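Local coordinates for protein 3-phosphoshikimate 1-carboxyvinyltransferase (Streptomyces sviceus, PDB 7M0O) that probably transfers the enolpyruvyl group of phosphoenolpyruvate to the 5-hydroxyl of shikimate 3-phosphate, the sixth step of the pathway to chorismate, at residues Gly38-Leu43 with Val50-Asp55; Leu110-Ala115 with Leu157-Leu162; Asn333-Arg336 with Ala342-Pro345; Arg367-Phe372 with Gly396-Phe401. All blocks are in the same frame, centred on the assembly; numbering follows the deposited sequence.

Interactions 2 and 4 are buried helix-to-helix contacts. Interaction 1 is partly buried and interaction 3 lies on the surface, and both join a helix to the strand that follows it closely in the chain. Chemistry follows position: leucine and alanine methyls fill interaction 2, a methionine lies over a phenylalanine in interaction 4, and in interactions 1 and 3 an arginine spans helix and strand, from the strand in interaction 1 and from the helix in interaction 3. Only interactions 3 and 4 touch: Asn333 CB lies 3.6 Å from Phe372 CZ, so helix 326-336 packs on helix 366-375. The centres of interactions 2 and 4 are about 34 Å apart, on opposite sides of the chain's centre.

Interaction 1: residues Gly38-Leu43 with Val50-Asp55; sequences GFAEGL and VGRTPD
Ala40 and Leu43 of the helical segment 38-43 face Val50 and Arg52 of strand 50-52 across axes that approach to 9.5 Å and make an angle of 139° between their N-to-C directions, with Ala40 CA and Val50 CA 7.0 Å apart. Val50 spends both methyls on the helix. CG1 stands anti to the backbone N (chi1 177°) and comes to 4.4 Å from Ala40 CB, while CG2, on the other branch, lies 4.0 Å from Leu43 CB. The two helix residues are three positions apart, so the valine fork spans nearly one turn. This helix followed directly by a β-hairpin is a recurrent element of the EPSP synthase fold: strand 50-52 turns into 56-60, its antiparallel neighbour, and is the outermost strand of its sheet. Val50 and Arg52 both point to the helix, as alternate residues of a strand do, and Gly51 between them pairs through its backbone with Gln58. Arg52 bends at chi3 (-66°), which brings the guanidinium back over the helix. Ala40 CB then sits over one face of that group, 4.1 Å from Arg52 NH1. The charge is met within the same helix, where NH1 forms a salt bridge with Glu37, and Trp57 adds a cation-pi contact. Beyond the strand, Thr53 OG1 accepts from Asp55 N at 3.2 Å, which makes an ST turn at the bend of the hairpin. On the helix, Leu43 also touches Ala19 of helix 8-20, which extends the apolar packing inward.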
loop_
_atom_site.group_PDB
_atom_site.type_symbol
_atom_site.label_atom_id
_atom_site.label_comp_id
_atom_site.label_asym_id
_atom_site.label_seq_id
_atom_site.Cartn_x
_atom_site.Cartn_y
_atom_site.Cartn_z
ATOM N N GLY A 38 13.862 0.387 10.161
ATOM C CA GLY A 38 14.203 1.637 10.819
ATOM C C GLY A 38 13.120 2.124 11.770
ATOM O O GLY A 38 13.430 2.704 12.820
ATOM N N PHE A 39 11.851 1.888 11.423
ATOM C CA PHE A 39 10.738 2.207 12.325
ATOM C C PHE A 39 10.876 1.441 13.635
ATOM O O PHE A 39 10.823 2.026 14.728
ATOM C CB PHE A 39 9.405 1.873 11.638
ATOM C CG PHE A 39 8.182 2.609 12.187
ATOM C CD1 PHE A 39 7.292 3.213 11.319
ATOM C CD2 PHE A 39 7.893 2.615 13.542
ATOM C CE1 PHE A 39 6.142 3.852 11.798
ATOM C CE2 PHE A 39 6.757 3.256 14.032
ATOM C CZ PHE A 39 5.883 3.871 13.160
ATOM N N ALA A 40 11.039 0.117 13.539
ATOM C CA ALA A 40 11.259 -0.703 14.724
ATOM C C ALA A 40 12.462 -0.220 15.522
ATOM O O ALA A 40 12.397 -0.122 16.751
ATOM C CB ALA A 40 11.438 -2.169 14.318
ATOM N N GLU A 41 13.587 0.061 14.841
ATOM C CA GLU A 41 14.772 0.559 15.539
ATOM C C GLU A 41 14.492 1.882 16.246
ATOM O O GLU A 41 14.980 2.118 17.357
ATOM C CB GLU A 41 15.942 0.751 14.568
ATOM C CG GLU A 41 16.449 -0.511 13.853
ATOM C CD GLU A 41 17.525 -0.197 12.805
ATOM O OE1 GLU A 41 18.148 0.885 12.887
ATOM O OE2 GLU A 41 17.743 -1.026 11.889
ATOM N N GLY A 42 13.748 2.774 15.590
ATOM C CA GLY A 42 13.417 4.048 16.204
ATOM C C GLY A 42 12.550 3.871 17.430
ATOM O O GLY A 42 12.746 4.548 18.441
ATOM N N LEU A 43 11.583 2.952 17.357
ATOM C CA LEU A 43 10.754 2.645 18.521
ATOM C C LEU A 43 11.599 2.162 19.690
ATOM O O LEU A 43 11.363 2.542 20.840
ATOM C CB LEU A 43 9.711 1.587 18.154
ATOM C CG LEU A 43 8.543 2.069 17.287
ATOM C CD1 LEU A 43 7.623 0.907 16.986
ATOM C CD2 LEU A 43 7.771 3.194 18.016
ATOM N N VAL A 50 10.004 -3.949 21.607
ATOM C CA VAL A 50 9.650 -4.539 20.320
ATOM C C VAL A 50 10.314 -5.904 20.233
ATOM O O VAL A 50 11.547 -5.998 20.230
ATOM C CB VAL A 50 10.083 -3.651 19.139
ATOM C CG1 VAL A 50 9.768 -4.335 17.802
ATOM C CG2 VAL A 50 9.412 -2.267 19.231
ATOM N N GLY A 51 9.508 -6.953 20.152
ATOM C CA GLY A 51 9.994 -8.323 19.990
ATOM C C GLY A 51 9.577 -8.859 18.641
ATOM O O GLY A 51 8.475 -8.574 18.159
ATOM N N ARG A 52 10.465 -9.619 17.999
ATOM C CA ARG A 52 10.192 -10.053 16.640
ATOM C C ARG A 52 10.573 -11.514 16.446
ATOM O O ARG A 52 11.504 -12.028 17.076
ATOM C CB ARG A 52 10.921 -9.169 15.620
ATOM C CG ARG A 52 10.437 -7.704 15.633
ATOM C CD ARG A 52 11.091 -6.874 14.549
ATOM N NE ARG A 52 12.527 -6.715 14.772
ATOM C CZ ARG A 52 13.351 -6.141 13.902
ATOM N NH1 ARG A 52 12.880 -5.678 12.754
ATOM N NH2 ARG A 52 14.648 -6.041 14.175
ATOM N N THR A 53 9.803 -12.185 15.573
ATOM C CA THR A 53 10.100 -13.512 15.036
ATOM C C THR A 53 10.081 -13.375 13.517
ATOM O O THR A 53 9.770 -12.292 13.001
ATOM C CB THR A 53 9.094 -14.579 15.500
ATOM O OG1 THR A 53 7.807 -14.364 14.896
ATOM C CG2 THR A 53 8.957 -14.606 17.012
ATOM N N PRO A 54 10.398 -14.424 12.753
ATOM C CA PRO A 54 10.281 -14.299 11.290
ATOM C C PRO A 54 8.850 -14.080 10.810
ATOM O O PRO A 54 8.664 -13.660 9.658
ATOM C CB PRO A 54 10.850 -15.627 10.774
ATOM C CG PRO A 54 11.758 -16.097 11.862
ATOM C CD PRO A 54 11.100 -15.663 13.141
ATOM N N ASP A 55 7.848 -14.310 11.661
ATOM C CA ASP A 55 6.439 -14.259 11.286
ATOM C C ASP A 55 5.653 -13.144 11.963
ATOM O O ASP A 55 4.665 -12.684 11.390
ATOM C CB ASP A 55 5.747 -15.594 11.606
ATOM C CG ASP A 55 6.041 -16.679 10.574
ATOM O OD1 ASP A 55 5.753 -17.863 10.863
ATOM O OD2 ASP A 55 6.563 -16.360 9.479
#

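Interaction 2: residues Leu110-Ala115 with Leu157-Leu162; sequences LPLSRA and LTALLL
Leu112 lays its CD1 methyl against two side chains of helix 155-163 at once, 4.0 Å from Ala159 CB and 4.1 Å from Leu160 CD2. Its second methyl also reaches the alanine, with Leu112 CD2 4.2 Å from Ala159 CB, so the leucine fork straddles that single methyl. The side chain leaves its helix obliquely to the partner, and the torsion that places CG anti to the backbone N (chi1 178°) swings the fork across. Leu160 makes the matching contact from the other helix: its CD1 lies 3.7 Å from Ala115 CB and its CD2 4.1 Å from the same atom. The two leucines therefore slide past each other in opposite directions, each ending on the alanine of the facing helix. The evidence for a wholly apolar joint is that every touching atom is a methyl carbon and all four residues are buried. The axes of the two short segments come to 10.1 Å at an angle of 32°, running in roughly the same direction. Helix 79-90 covers part of the contact, since Arg83 and Thr87 touch Leu112 and Phe84 touches Ala159; Leu148 packs on Leu160. Ser153, Ser154 and Gln155, predicted to bind shikimate 3-phosphate, lie close by, near the start of helix 155-163. The shallow angle and the burial of all four residues fit the near-parallel packing of inward-facing helices in an EPSP synthase domain.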
loop_
_atom_site.group_PDB
_atom_site.type_symbol
_atom_site.label_atom_id
_atom_site.label_comp_id
_atom_site.label_asym_id
_atom_site.label_seq_id
_atom_site.Cartn_x
_atom_site.Cartn_y
_atom_site.Cartn_z
ATOM N N LEU A 110 6.060 19.351 5.306
ATOM C CA LEU A 110 5.530 20.598 5.858
ATOM C C LEU A 110 4.038 20.561 6.199
ATOM O O LEU A 110 3.668 21.114 7.251
ATOM C CB LEU A 110 5.826 21.761 4.898
ATOM C CG LEU A 110 5.489 23.137 5.488
ATOM C CD1 LEU A 110 6.209 23.372 6.837
ATOM C CD2 LEU A 110 5.839 24.215 4.485
ATOM N N PRO A 111 3.146 19.964 5.402
ATOM C CA PRO A 111 1.738 19.921 5.845
ATOM C C PRO A 111 1.564 19.277 7.208
ATOM O O PRO A 111 0.736 19.738 8.009
ATOM C CB PRO A 111 1.048 19.111 4.740
ATOM C CG PRO A 111 1.893 19.354 3.528
ATOM C CD PRO A 111 3.302 19.431 4.031
ATOM N N LEU A 112 2.333 18.226 7.495
ATOM C CA LEU A 112 2.227 17.559 8.788
ATOM C C LEU A 112 2.827 18.414 9.899
ATOM O O LEU A 112 2.233 18.550 10.976
ATOM C CB LEU A 112 2.921 16.203 8.732
ATOM C CG LEU A 112 2.918 15.435 10.049
ATOM C CD1 LEU A 112 1.494 15.202 10.567
ATOM C CD2 LEU A 112 3.658 14.119 9.831
ATOM N N SER A 113 4.001 19.003 9.662
ATOM C CA SER A 113 4.615 19.776 10.740
ATOM C C SER A 113 3.875 21.088 10.972
ATOM O O SER A 113 3.876 21.603 12.099
ATOM C CB SER A 113 6.096 20.015 10.451
ATOM O OG SER A 113 6.263 21.026 9.479
ATOM N N ARG A 114 3.242 21.639 9.932
ATOM C CA ARG A 114 2.411 22.824 10.127
ATOM C C ARG A 114 1.176 22.491 10.953
ATOM O O ARG A 114 0.779 23.269 11.829
ATOM C CB ARG A 114 2.023 23.416 8.771
ATOM C CG ARG A 114 0.998 24.539 8.822
ATOM C CD ARG A 114 -0.132 24.242 7.854
ATOM N NE ARG A 114 -0.664 22.907 8.108
ATOM C CZ ARG A 114 -1.058 22.052 7.171
ATOM N NH1 ARG A 114 -1.005 22.371 5.889
ATOM N NH2 ARG A 114 -1.517 20.878 7.537
ATOM N N ALA A 115 0.565 21.332 10.693
ATOM C CA ALA A 115 -0.607 20.912 11.452
ATOM C C ALA A 115 -0.256 20.629 12.908
ATOM O O ALA A 115 -1.028 20.977 13.804
ATOM C CB ALA A 115 -1.235 19.681 10.787
ATOM N N LEU A 157 -2.568 13.246 6.074
ATOM C CA LEU A 157 -3.884 13.077 6.675
ATOM C C LEU A 157 -3.916 11.835 7.556
ATOM O O LEU A 157 -4.468 11.861 8.667
ATOM C CB LEU A 157 -4.958 13.013 5.581
ATOM C CG LEU A 157 -6.355 12.692 6.117
ATOM C CD1 LEU A 157 -6.805 13.723 7.166
ATOM C CD2 LEU A 157 -7.375 12.594 4.983
ATOM N N THR A 158 -3.292 10.747 7.097
ATOM C CA THR A 158 -3.350 9.505 7.858
ATOM C C THR A 158 -2.592 9.619 9.178
ATOM O O THR A 158 -3.055 9.116 10.211
ATOM C CB THR A 158 -2.827 8.364 6.979
ATOM O OG1 THR A 158 -3.876 7.960 6.090
ATOM C CG2 THR A 158 -2.352 7.180 7.798
ATOM N N ALA A 159 -1.460 10.328 9.180
ATOM C CA ALA A 159 -0.755 10.611 10.431
ATOM C C ALA A 159 -1.636 11.385 11.424
ATOM O O ALA A 159 -1.668 11.050 12.617
ATOM C CB ALA A 159 0.535 11.387 10.139
ATOM N N LEU A 160 -2.363 12.407 10.951
ATOM C CA LEU A 160 -3.241 13.170 11.842
ATOM C C LEU A 160 -4.411 12.325 12.336
ATOM O O LEU A 160 -4.779 12.396 13.518
ATOM C CB LEU A 160 -3.762 14.422 11.134
ATOM C CG LEU A 160 -2.749 15.550 10.951
ATOM C CD1 LEU A 160 -3.384 16.710 10.203
ATOM C CD2 LEU A 160 -2.168 16.001 12.306
ATOM N N LEU A 161 -5.020 11.523 11.453
ATOM C CA LEU A 161 -6.071 10.607 11.904
ATOM C C LEU A 161 -5.549 9.669 12.986
ATOM O O LEU A 161 -6.184 9.485 14.034
ATOM C CB LEU A 161 -6.623 9.802 10.721
ATOM C CG LEU A 161 -7.464 10.574 9.702
ATOM C CD1 LEU A 161 -7.507 9.798 8.377
ATOM C CD2 LEU A 161 -8.871 10.789 10.251
ATOM N N LEU A 162 -4.370 9.085 12.762
ATOM C CA LEU A 162 -3.816 8.148 13.731
ATOM C C LEU A 162 -3.489 8.839 15.047
ATOM O O LEU A 162 -3.623 8.233 16.116
ATOM C CB LEU A 162 -2.580 7.466 13.138
ATOM C CG LEU A 162 -2.888 6.467 12.008
ATOM C CD1 LEU A 162 -1.608 6.024 11.317
ATOM C CD2 LEU A 162 -3.646 5.283 12.523
#

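Interaction 3: residues Asn333-Arg336 with Ala342-Pro345; sequences NLRR and ATGP
Arg335, near the end of helix 326-336, reaches across to Ala342 and Thr343 of the β-hairpin that follows, a helix-then-hairpin unit of the EPSP synthase fold. The hairpin pairs strand 340-344 with strand 347-351 in antiparallel fashion, Ala342 bonding through its backbone to Glu349, and 340-344 is the outermost strand of its sheet. The contact is slight: the two segments bury 71 Å² in all, and the nearest CA atoms, those of Arg335 and Ala342, are 9.9 Å apart. The arginine bridges that gap because its chain is extended, with chi2 at 165° and chi3 at 176°. Ala342 turns its methyl away from the helix and onto Trp347, so the guanidinium meets the strand at the backbone instead, Arg335 NH2 lying 4.3 Å from Ala342 CA. Thr343 points the other way, toward the helix, where it also packs on Leu327, Glu328 and Ala331. The guanidinium lies obliquely to both neighbours. Its nitrogen NH2 is held by a hydrogen bond to the carbonyl of Val341, one residue before the segment, and from there it stands 4.5 Å from the methyl CG2 of Thr343.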
loop_
_atom_site.group_PDB
_atom_site.type_symbol
_atom_site.label_atom_id
_atom_site.label_comp_id
_atom_site.label_asym_id
_atom_site.label_seq_id
_atom_site.Cartn_x
_atom_site.Cartn_y
_atom_site.Cartn_z
ATOM N N ASN A 333 2.393 -2.386 -26.313
ATOM C CA ASN A 333 3.087 -3.657 -26.132
ATOM C C ASN A 333 2.271 -4.818 -26.690
ATOM O O ASN A 333 2.831 -5.755 -27.269
ATOM C CB ASN A 333 3.414 -3.843 -24.652
ATOM C CG ASN A 333 4.663 -3.065 -24.244
ATOM O OD1 ASN A 333 5.761 -3.313 -24.766
ATOM N ND2 ASN A 333 4.503 -2.104 -23.346
ATOM N N LEU A 334 0.940 -4.758 -26.558
ATOM C CA LEU A 334 0.089 -5.798 -27.129
ATOM C C LEU A 334 0.202 -5.808 -28.647
ATOM O O LEU A 334 0.241 -6.877 -29.273
ATOM C CB LEU A 334 -1.360 -5.585 -26.691
ATOM C CG LEU A 334 -1.723 -6.133 -25.312
ATOM C CD1 LEU A 334 -3.072 -5.565 -24.814
ATOM C CD2 LEU A 334 -1.740 -7.651 -25.338
ATOM N N ARG A 335 0.309 -4.623 -29.250
ATOM C CA ARG A 335 0.438 -4.544 -30.701
ATOM C C ARG A 335 1.788 -5.071 -31.159
ATOM O O ARG A 335 1.886 -5.708 -32.214
ATOM C CB ARG A 335 0.240 -3.102 -31.158
ATOM C CG ARG A 335 -1.219 -2.655 -31.136
ATOM C CD ARG A 335 -1.325 -1.129 -31.249
ATOM N NE ARG A 335 -2.709 -0.678 -31.324
ATOM C CZ ARG A 335 -3.127 0.489 -30.846
ATOM N NH1 ARG A 335 -2.265 1.318 -30.259
ATOM N NH2 ARG A 335 -4.401 0.834 -30.953
ATOM N N ARG A 336 2.834 -4.808 -30.381
ATOM C CA ARG A 336 4.149 -5.355 -30.702
ATOM C C ARG A 336 4.127 -6.880 -30.697
ATOM O O ARG A 336 4.872 -7.519 -31.454
ATOM C CB ARG A 336 5.191 -4.821 -29.717
ATOM C CG ARG A 336 6.631 -5.100 -30.117
ATOM C CD ARG A 336 7.603 -4.351 -29.215
ATOM N NE ARG A 336 7.334 -2.919 -29.245
ATOM C CZ ARG A 336 7.669 -2.081 -28.274
ATOM N NH1 ARG A 336 8.286 -2.534 -27.193
ATOM N NH2 ARG A 336 7.386 -0.792 -28.382
ATOM N N ALA A 342 -7.843 -1.613 -29.929
ATOM C CA ALA A 342 -8.464 -0.311 -30.154
ATOM C C ALA A 342 -8.477 0.447 -28.831
ATOM O O ALA A 342 -8.544 -0.164 -27.764
ATOM C CB ALA A 342 -9.887 -0.456 -30.693
ATOM N N THR A 343 -8.391 1.779 -28.890
ATOM C CA THR A 343 -8.451 2.566 -27.662
ATOM C C THR A 343 -9.337 3.789 -27.851
ATOM O O THR A 343 -9.578 4.256 -28.972
ATOM C CB THR A 343 -7.066 3.022 -27.166
ATOM O OG1 THR A 343 -6.494 3.963 -28.087
ATOM C CG2 THR A 343 -6.105 1.837 -26.960
ATOM N N GLY A 344 -9.824 4.301 -26.721
ATOM C CA GLY A 344 -10.537 5.550 -26.680
ATOM C C GLY A 344 -10.096 6.361 -25.484
ATOM O O GLY A 344 -9.148 6.006 -24.768
ATOM N N PRO A 345 -10.777 7.477 -25.239
ATOM C CA PRO A 345 -10.341 8.359 -24.145
ATOM C C PRO A 345 -10.140 7.643 -22.826
ATOM O O PRO A 345 -9.170 7.935 -22.117
ATOM C CB PRO A 345 -11.468 9.394 -24.065
ATOM C CG PRO A 345 -11.981 9.463 -25.447
ATOM C CD PRO A 345 -11.871 8.066 -26.030
#

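Interaction 4: residues Arg367-Phe372 with Gly396-Phe401; sequences RIVMSF and GFHEAF. With PO4 (phosphate ion), chain B.
The Phe397 ring carries Met370 on one face and its own helix on the other: Met370 CG sits 3.5 Å from the ring centroid, only 5° off the normal, and Phe401 CB lies 3.9 Å from the ring plane on the opposite face, shifted toward the rim. Past CG the methionine runs on over the same face, with Met370 SD 3.5 Å from Phe397 CD1, a Met-aromatic contact combined with CH-pi. The bend at chi3 (-74°) then turns the terminal methyl CE off the ring. Beside this contact Val369 CG1 approaches His398 CE1 to 4.1 Å, obliquely to the imidazole and with the two side chains crossing at about a right angle; His398 NE2 is hydrogen-bonded to the carbonyl of Pro387. The pair thus joins helix 366-375 to the first turn of helix 397-406, whose N-cap position is Gly396, and packs the C-terminal helix against one that starts at the predicted phosphoenolpyruvate site. There Arg367 offers the edge of its guanidinium to a bound phosphate, probably from the crystallisation liquor. Arg367 NE donates to phosphate O2 at 2.8 Å and a nearly straight 163°, and NH2 of the same residue to phosphate O3 at 3.0 Å. Arg326 and His366 also hydrogen-bond the ion, while the remaining nitrogen, NH1, hydrogen-bonds to Tyr228 OH. At the helix backbone, Arg367 O accepts from two donors on opposite faces of its plane, Ser371 N at 3.0 Å and Ser371 OG at 2.8 Å.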
loop_
_atom_site.group_PDB
_atom_site.type_symbol
_atom_site.label_atom_id
_atom_site.label_comp_id
_atom_site.label_asym_id
_atom_site.label_seq_id
_atom_site.Cartn_x
_atom_site.Cartn_y
_atom_site.Cartn_z
ATOM N N ARG A 367 4.183 -2.174 -13.101
ATOM C CA ARG A 367 3.002 -2.956 -13.468
ATOM C C ARG A 367 3.013 -3.393 -14.933
ATOM O O ARG A 367 2.428 -4.421 -15.262
ATOM C CB ARG A 367 1.733 -2.166 -13.162
ATOM C CG ARG A 367 1.738 -1.586 -11.741
ATOM C CD ARG A 367 0.415 -1.778 -11.017
ATOM N NE ARG A 367 0.572 -1.311 -9.641
ATOM C CZ ARG A 367 0.888 -2.102 -8.617
ATOM N NH1 ARG A 367 1.061 -3.411 -8.808
ATOM N NH2 ARG A 367 1.048 -1.590 -7.412
ATOM N N ILE A 368 3.674 -2.651 -15.828
ATOM C CA ILE A 368 3.817 -3.137 -17.199
ATOM C C ILE A 368 4.707 -4.381 -17.231
ATOM O O ILE A 368 4.400 -5.364 -17.914
ATOM C CB ILE A 368 4.348 -2.023 -18.126
ATOM C CG1 ILE A 368 3.399 -0.822 -18.141
ATOM C CG2 ILE A 368 4.570 -2.556 -19.557
ATOM C CD1 ILE A 368 1.968 -1.147 -18.609
ATOM N N VAL A 369 5.815 -4.374 -16.480
ATOM C CA VAL A 369 6.701 -5.539 -16.459
ATOM C C VAL A 369 6.007 -6.732 -15.810
ATOM O O VAL A 369 6.024 -7.849 -16.340
ATOM C CB VAL A 369 8.023 -5.199 -15.742
ATOM C CG1 VAL A 369 8.859 -6.482 -15.542
ATOM C CG2 VAL A 369 8.803 -4.192 -16.561
ATOM N N MET A 370 5.389 -6.520 -14.644
ATOM C CA MET A 370 4.785 -7.653 -13.950
ATOM C C MET A 370 3.618 -8.226 -14.745
ATOM O O MET A 370 3.425 -9.446 -14.785
ATOM C CB MET A 370 4.362 -7.237 -12.540
ATOM C CG MET A 370 5.574 -7.005 -11.628
ATOM S SD MET A 370 5.222 -6.742 -9.879
ATOM C CE MET A 370 4.584 -5.087 -9.894
ATOM N N SER A 371 2.839 -7.366 -15.401
ATOM C CA SER A 371 1.695 -7.858 -16.168
ATOM C C SER A 371 2.129 -8.719 -17.348
ATOM O O SER A 371 1.601 -9.819 -17.531
ATOM C CB SER A 371 0.831 -6.694 -16.653
ATOM O OG SER A 371 0.224 -6.037 -15.572
ATOM N N PHE A 372 3.094 -8.244 -18.155
ATOM C CA PHE A 372 3.483 -9.000 -19.338
ATOM C C PHE A 372 4.375 -10.189 -19.007
ATOM O O PHE A 372 4.521 -11.087 -19.853
ATOM C CB PHE A 372 4.145 -8.076 -20.375
ATOM C CG PHE A 372 3.144 -7.199 -21.086
ATOM C CD1 PHE A 372 2.363 -7.711 -22.118
ATOM C CD2 PHE A 372 2.934 -5.898 -20.676
ATOM C CE1 PHE A 372 1.412 -6.926 -22.744
ATOM C CE2 PHE A 372 1.977 -5.096 -21.297
ATOM C CZ PHE A 372 1.219 -5.608 -22.335
ATOM N N GLY A 396 11.655 -8.803 -4.930
ATOM C CA GLY A 396 11.825 -10.200 -5.274
ATOM C C GLY A 396 10.841 -10.738 -6.297
ATOM O O GLY A 396 10.669 -11.954 -6.386
ATOM N N PHE A 397 10.221 -9.872 -7.110
ATOM C CA PHE A 397 9.161 -10.347 -8.003
ATOM C C PHE A 397 9.658 -11.419 -8.969
ATOM O O PHE A 397 8.966 -12.412 -9.225
ATOM C CB PHE A 397 8.549 -9.200 -8.815
ATOM C CG PHE A 397 7.688 -9.691 -9.954
ATOM C CD1 PHE A 397 6.377 -10.087 -9.730
ATOM C CD2 PHE A 397 8.212 -9.834 -11.242
ATOM C CE1 PHE A 397 5.570 -10.553 -10.793
ATOM C CE2 PHE A 397 7.437 -10.319 -12.286
ATOM C CZ PHE A 397 6.112 -10.677 -12.062
ATOM N N HIS A 398 10.824 -11.200 -9.577
ATOM C CA HIS A 398 11.261 -12.143 -10.602
ATOM C C HIS A 398 11.563 -13.510 -10.013
ATOM O O HIS A 398 11.365 -14.522 -10.688
ATOM C CB HIS A 398 12.485 -11.604 -11.328
ATOM C CG HIS A 398 12.196 -10.407 -12.170
ATOM N ND1 HIS A 398 11.431 -10.467 -13.316
ATOM C CD2 HIS A 398 12.562 -9.113 -12.027
ATOM C CE1 HIS A 398 11.350 -9.260 -13.851
ATOM N NE2 HIS A 398 12.033 -8.422 -13.092
ATOM N N GLU A 399 12.020 -13.554 -8.758
ATOM C CA GLU A 399 12.258 -14.832 -8.093
ATOM C C GLU A 399 10.944 -15.541 -7.795
ATOM O O GLU A 399 10.779 -16.728 -8.111
ATOM C CB GLU A 399 13.054 -14.611 -6.806
ATOM C CG GLU A 399 14.396 -13.963 -7.037
ATOM C CD GLU A 399 14.871 -13.124 -5.854
ATOM O OE1 GLU A 399 14.295 -13.233 -4.748
ATOM O OE2 GLU A 399 15.836 -12.361 -6.041
ATOM N N ALA A 400 9.990 -14.811 -7.213
ATOM C CA ALA A 400 8.690 -15.386 -6.873
ATOM C C ALA A 400 7.961 -15.892 -8.109
ATOM O O ALA A 400 7.330 -16.950 -8.071
ATOM C CB ALA A 400 7.827 -14.355 -6.153
ATOM N N PHE A 401 8.014 -15.137 -9.208
ATOM C CA PHE A 401 7.296 -15.557 -10.403
ATOM C C PHE A 401 7.982 -16.751 -11.051
ATOM O O PHE A 401 7.307 -17.650 -11.568
ATOM C CB PHE A 401 7.172 -14.387 -11.389
ATOM C CG PHE A 401 6.065 -14.571 -12.396
ATOM C CD1 PHE A 401 4.742 -14.388 -12.024
ATOM C CD2 PHE A 401 6.345 -14.953 -13.704
ATOM C CE1 PHE A 401 3.712 -14.560 -12.938
ATOM C CE2 PHE A 401 5.320 -15.130 -14.628
ATOM C CZ PHE A 401 4.006 -14.937 -14.246
HETATM P P PO4 B . 0.970 2.149 -8.296
HETATM O O1 PO4 B . -0.220 2.313 -7.389
HETATM O O2 PO4 B . 0.485 1.515 -9.576
HETATM O O3 PO4 B . 1.986 1.276 -7.599
HETATM O O4 PO4 B . 1.533 3.523 -8.547
#